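Local coordinates for rhodanese domain-containing protein (Thermoplasma volcanium GSS1, PDB 3GK5) that is of unknown function but carries a rhodanese-like domain, the fold of enzymes that typically transfer sulfane sulfur through a cysteine, at residues Ser43-Asp55 with Ala70-Ile82. Numbering follows the deposited sequence.
Sequences SELREKWKILERD and AAVEFLSQLGLNI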
loop_
_atom_site.group_PDB
_atom_site.type_symbol
_atom_site.label_atom_id
_atom_site.label_comp_id
_atom_site.label_asym_id
_atom_site.label_seq_id
_atom_site.Cartn_x
_atom_site.Cartn_y
_atom_site.Cartn_z
ATOM N N SER A 43 -0.160 9.698 -8.824
ATOM C CA SER A 43 -0.307 10.951 -9.560
ATOM C C SER A 43 -1.031 11.984 -8.720
ATOM O O SER A 43 -1.231 13.130 -9.141
ATOM C CB SER A 43 -1.076 10.714 -10.855
ATOM O OG SER A 43 -0.362 9.812 -11.688
ATOM N N GLU A 44 -1.414 11.574 -7.520
ATOM C CA GLU A 44 -2.114 12.461 -6.614
ATOM C C GLU A 44 -1.433 12.469 -5.265
ATOM O O GLU A 44 -1.633 13.385 -4.477
ATOM C CB GLU A 44 -3.564 12.011 -6.446
ATOM C CG GLU A 44 -4.314 11.842 -7.743
ATOM C CD GLU A 44 -5.751 11.427 -7.526
ATOM O OE1 GLU A 44 -6.392 10.973 -8.499
ATOM O OE2 GLU A 44 -6.249 11.556 -6.386
ATOM N N LEU A 45 -0.610 11.455 -5.017
ATOM C CA LEU A 45 0.076 11.323 -3.736
ATOM C C LEU A 45 0.777 12.600 -3.308
ATOM O O LEU A 45 0.718 12.994 -2.146
ATOM C CB LEU A 45 1.081 10.170 -3.786
ATOM C CG LEU A 45 1.668 9.720 -2.448
ATOM C CD1 LEU A 45 0.542 9.218 -1.540
ATOM C CD2 LEU A 45 2.700 8.608 -2.681
ATOM N N ARG A 46 1.441 13.249 -4.252
ATOM C CA ARG A 46 2.147 14.483 -3.962
ATOM C C ARG A 46 1.217 15.559 -3.401
ATOM O O ARG A 46 1.554 16.220 -2.431
ATOM C CB ARG A 46 2.848 14.974 -5.233
ATOM C CG ARG A 46 2.952 16.478 -5.352
ATOM C CD ARG A 46 4.328 16.886 -5.829
ATOM N NE ARG A 46 5.312 16.736 -4.766
ATOM C CZ ARG A 46 5.277 17.416 -3.626
ATOM N NH1 ARG A 46 4.307 18.296 -3.408
ATOM N NH2 ARG A 46 6.209 17.218 -2.703
ATOM N N GLU A 47 0.038 15.715 -3.995
ATOM C CA GLU A 47 -0.907 16.730 -3.541
ATOM C C GLU A 47 -1.848 16.298 -2.430
ATOM O O GLU A 47 -2.397 17.139 -1.719
ATOM C CB GLU A 47 -1.769 17.238 -4.705
ATOM C CG GLU A 47 -1.029 17.935 -5.838
ATOM C CD GLU A 47 -0.580 16.980 -6.929
ATOM O OE1 GLU A 47 -1.418 16.189 -7.422
ATOM O OE2 GLU A 47 0.612 17.028 -7.304
ATOM N N LYS A 48 -2.054 14.998 -2.271
ATOM C CA LYS A 48 -2.988 14.548 -1.249
ATOM C C LYS A 48 -2.439 13.601 -0.193
ATOM O O LYS A 48 -3.178 12.797 0.366
ATOM C CB LYS A 48 -4.208 13.931 -1.935
ATOM C CG LYS A 48 -4.799 14.850 -3.003
ATOM C CD LYS A 48 -6.282 14.601 -3.231
ATOM C CE LYS A 48 -6.559 13.197 -3.738
ATOM N NZ LYS A 48 -8.020 12.999 -3.985
ATOM N N TRP A 49 -1.148 13.705 0.090
ATOM C CA TRP A 49 -0.541 12.844 1.094
ATOM C C TRP A 49 -0.785 13.424 2.486
ATOM O O TRP A 49 -0.542 12.767 3.500
ATOM C CB TRP A 49 0.962 12.733 0.863
ATOM C CG TRP A 49 1.693 13.996 1.160
ATOM C CD1 TRP A 49 1.945 15.025 0.298
ATOM C CD2 TRP A 49 2.244 14.384 2.420
ATOM N NE1 TRP A 49 2.622 16.028 0.942
ATOM C CE2 TRP A 49 2.823 15.661 2.247
ATOM C CE3 TRP A 49 2.310 13.775 3.680
ATOM C CZ2 TRP A 49 3.457 16.347 3.290
ATOM C CZ3 TRP A 49 2.940 14.456 4.720
ATOM C CH2 TRP A 49 3.508 15.729 4.517
ATOM N N LYS A 50 -1.256 14.666 2.519
ATOM C CA LYS A 50 -1.523 15.365 3.763
ATOM C C LYS A 50 -2.698 14.726 4.477
ATOM O O LYS A 50 -2.873 14.880 5.687
ATOM C CB LYS A 50 -1.802 16.845 3.468
ATOM C CG LYS A 50 -0.790 17.463 2.489
ATOM C CD LYS A 50 -0.863 18.992 2.394
ATOM C CE LYS A 50 -2.241 19.508 1.997
ATOM N NZ LYS A 50 -3.225 19.492 3.125
ATOM N N ILE A 51 -3.491 13.986 3.718
ATOM C CA ILE A 51 -4.664 13.316 4.255
ATOM C C ILE A 51 -4.267 12.105 5.091
ATOM O O ILE A 51 -5.098 11.517 5.773
ATOM C CB ILE A 51 -5.577 12.862 3.115
ATOM C CG1 ILE A 51 -5.686 13.991 2.080
ATOM C CG2 ILE A 51 -6.948 12.503 3.660
ATOM C CD1 ILE A 51 -6.425 13.606 0.814
ATOM N N LEU A 52 -2.990 11.749 5.041
ATOM C CA LEU A 52 -2.479 10.607 5.785
ATOM C C LEU A 52 -2.253 10.900 7.266
ATOM O O LEU A 52 -1.735 11.958 7.625
ATOM C CB LEU A 52 -1.173 10.130 5.147
ATOM C CG LEU A 52 -1.271 9.132 3.991
ATOM C CD1 LEU A 52 -2.596 9.252 3.272
ATOM C CD2 LEU A 52 -0.113 9.363 3.040
ATOM N N GLU A 53 -2.644 9.955 8.119
ATOM C CA GLU A 53 -2.480 10.090 9.570
ATOM C C GLU A 53 -1.045 9.804 9.978
ATOM O O GLU A 53 -0.422 8.870 9.473
ATOM C CB GLU A 53 -3.391 9.114 10.315
ATOM C CG GLU A 53 -4.678 9.707 10.825
ATOM C CD GLU A 53 -5.601 10.119 9.716
ATOM O OE1 GLU A 53 -5.241 11.040 8.951
ATOM O OE2 GLU A 53 -6.688 9.516 9.602
ATOM N N ARG A 54 -0.536 10.589 10.917
ATOM C CA ARG A 54 0.833 10.418 11.384
ATOM C C ARG A 54 0.905 9.304 12.416
ATOM O O ARG A 54 1.942 8.660 12.587
ATOM C CB ARG A 54 1.336 11.725 11.997
ATOM C CG ARG A 54 2.816 11.738 12.313
ATOM C CD ARG A 54 3.189 13.036 13.002
ATOM N NE ARG A 54 4.632 13.213 13.127
ATOM C CZ ARG A 54 5.202 14.269 13.698
ATOM N NH1 ARG A 54 4.445 15.236 14.199
ATOM N NH2 ARG A 54 6.524 14.364 13.764
ATOM N N ASP A 55 -0.218 9.086 13.096
ATOM C CA ASP A 55 -0.326 8.064 14.131
ATOM C C ASP A 55 -0.699 6.697 13.572
ATOM O O ASP A 55 -1.234 5.856 14.293
ATOM C CB ASP A 55 -1.377 8.474 15.156
ATOM C CG ASP A 55 -2.758 8.578 14.552
ATOM O OD1 ASP A 55 -2.944 9.394 13.627
ATOM O OD2 ASP A 55 -3.661 7.846 15.001
ATOM N N ALA A 70 8.757 3.984 -4.869
ATOM C CA ALA A 70 8.962 5.417 -5.034
ATOM C C ALA A 70 8.127 6.236 -4.047
ATOM O O ALA A 70 8.552 7.300 -3.594
ATOM C CB ALA A 70 8.647 5.819 -6.456
ATOM N N ALA A 71 6.952 5.728 -3.697
ATOM C CA ALA A 71 6.081 6.415 -2.751
ATOM C C ALA A 71 6.672 6.351 -1.339
ATOM O O ALA A 71 6.594 7.309 -0.575
ATOM C CB ALA A 71 4.689 5.783 -2.758
ATOM N N VAL A 72 7.258 5.215 -0.993
ATOM C CA VAL A 72 7.832 5.064 0.325
ATOM C C VAL A 72 8.976 6.032 0.584
ATOM O O VAL A 72 9.034 6.654 1.636
ATOM C CB VAL A 72 8.327 3.641 0.546
ATOM C CG1 VAL A 72 9.015 3.546 1.899
ATOM C CG2 VAL A 72 7.152 2.676 0.481
ATOM N N GLU A 73 9.882 6.162 -0.380
ATOM C CA GLU A 73 11.028 7.058 -0.244
ATOM C C GLU A 73 10.559 8.496 -0.052
ATOM O O GLU A 73 11.228 9.298 0.591
ATOM C CB GLU A 73 11.914 6.967 -1.492
ATOM C CG GLU A 73 13.263 6.285 -1.279
ATOM C CD GLU A 73 14.230 7.145 -0.481
ATOM O OE1 GLU A 73 14.020 7.319 0.736
ATOM O OE2 GLU A 73 15.198 7.663 -1.072
ATOM N N PHE A 74 9.400 8.809 -0.616
ATOM C CA PHE A 74 8.830 10.140 -0.523
ATOM C C PHE A 74 8.198 10.390 0.844
ATOM O O PHE A 74 8.514 11.371 1.513
ATOM C CB PHE A 74 7.785 10.313 -1.628
ATOM C CG PHE A 74 7.094 11.650 -1.615
ATOM C CD1 PHE A 74 7.804 12.822 -1.852
ATOM C CD2 PHE A 74 5.722 11.732 -1.370
ATOM C CE1 PHE A 74 7.159 14.062 -1.843
ATOM C CE2 PHE A 74 5.069 12.958 -1.359
ATOM C CZ PHE A 74 5.788 14.130 -1.595
ATOM N N LEU A 75 7.314 9.498 1.269
ATOM C CA LEU A 75 6.633 9.672 2.547
ATOM C C LEU A 75 7.521 9.375 3.754
ATOM O O LEU A 75 7.205 9.783 4.871
ATOM C CB LEU A 75 5.392 8.779 2.600
ATOM C CG LEU A 75 4.424 8.882 1.422
ATOM C CD1 LEU A 75 3.387 7.784 1.545
ATOM C CD2 LEU A 75 3.766 10.255 1.388
ATOM N N SER A 76 8.621 8.660 3.535
ATOM C CA SER A 76 9.523 8.316 4.625
ATOM C C SER A 76 10.286 9.541 5.103
ATOM O O SER A 76 10.571 9.684 6.290
ATOM C CB SER A 76 10.523 7.242 4.184
ATOM O OG SER A 76 11.509 7.797 3.333
ATOM N N GLN A 77 10.618 10.430 4.177
ATOM C CA GLN A 77 11.360 11.629 4.535
ATOM C C GLN A 77 10.431 12.679 5.124
ATOM O O GLN A 77 10.887 13.690 5.646
ATOM C CB GLN A 77 12.074 12.201 3.308
ATOM C CG GLN A 77 12.898 11.186 2.528
ATOM C CD GLN A 77 13.534 11.791 1.287
ATOM O OE1 GLN A 77 14.349 12.711 1.383
ATOM N NE2 GLN A 77 13.161 11.279 0.113
ATOM N N LEU A 78 9.125 12.445 5.037
ATOM C CA LEU A 78 8.159 13.391 5.579
ATOM C C LEU A 78 7.737 12.972 6.983
ATOM O O LEU A 78 6.742 13.467 7.520
ATOM C CB LEU A 78 6.929 13.486 4.673
ATOM C CG LEU A 78 7.180 13.969 3.242
ATOM C CD1 LEU A 78 5.944 13.736 2.405
ATOM C CD2 LEU A 78 7.569 15.443 3.249
ATOM N N GLY A 79 8.490 12.042 7.562
ATOM C CA GLY A 79 8.203 11.583 8.910
ATOM C C GLY A 79 7.005 10.671 9.084
ATOM O O GLY A 79 6.402 10.628 10.158
ATOM N N LEU A 80 6.652 9.937 8.035
ATOM C CA LEU A 80 5.522 9.026 8.117
ATOM C C LEU A 80 5.983 7.603 8.338
ATOM O O LEU A 80 6.992 7.156 7.791
ATOM C CB LEU A 80 4.663 9.091 6.853
ATOM C CG LEU A 80 3.664 10.243 6.752
ATOM C CD1 LEU A 80 3.053 10.246 5.367
ATOM C CD2 LEU A 80 2.577 10.094 7.812
ATOM N N ASN A 81 5.233 6.896 9.166
ATOM C CA ASN A 81 5.537 5.515 9.469
ATOM C C ASN A 81 4.891 4.636 8.392
ATOM O O ASN A 81 3.763 4.162 8.561
ATOM C CB ASN A 81 4.991 5.182 10.854
ATOM C CG ASN A 81 5.302 3.778 11.274
ATOM O OD1 ASN A 81 6.250 3.169 10.780
ATOM N ND2 ASN A 81 4.515 3.252 12.208
ATOM N N ILE A 82 5.606 4.452 7.278
ATOM C CA ILE A 82 5.123 3.636 6.165
ATOM C C ILE A 82 6.153 2.592 5.766
ATOM O O ILE A 82 7.345 2.763 6.001
ATOM C CB ILE A 82 4.794 4.480 4.896
ATOM C CG1 ILE A 82 6.056 4.715 4.062
ATOM C CG2 ILE A 82 4.162 5.810 5.293
ATOM C CD1 ILE A 82 7.118 5.554 4.732
HETATM O O HOH W 1 2.335 7.773 9.798
#
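One methyl of Leu-78 sits squarely over the six-membered ring of the Trp-49 indole: CD1 lies 3.5 Å from the ring centroid and nearly on its normal, a CH-pi contact. Beside it on the same face, Phe-74 brings its edge to the five-membered ring in a T-shaped pair, planes at 83° and centroids 5.6 Å apart. Trp-49 has CG between its backbone N and carbonyl carbon (chi1 70°), which lays the indole across the end of helix 66-76. That end is a Schellman motif with Gly-79 as C-prime residue, and the chain beyond it brings Leu-80 against 52-54: CD1 packs 4.0 Å from Leu-52 CD2, while CD2 lies near Glu-53 O and Arg-54 CA. Arg-46 NH2 comes 3.3 Å from Phe-74 CZ, near the ring plane. Deeper in, Leu-45 CD2 meets Ala-71 CB at 3.5 Å. Water 1 accepts from Asn-81 N and lies 3.0 Å from Arg-54 O, to which it can donate. Helices 42-48 and 66-76 thus pack side by side through apolar side chains on one side of the domain's parallel sheet, segments 43-48 and 70-76 almost parallel (8°, axes 11.3 Å apart), with Ala-71 on Val-60 and Leu-52 on Tyr-58 of central strand 58-61.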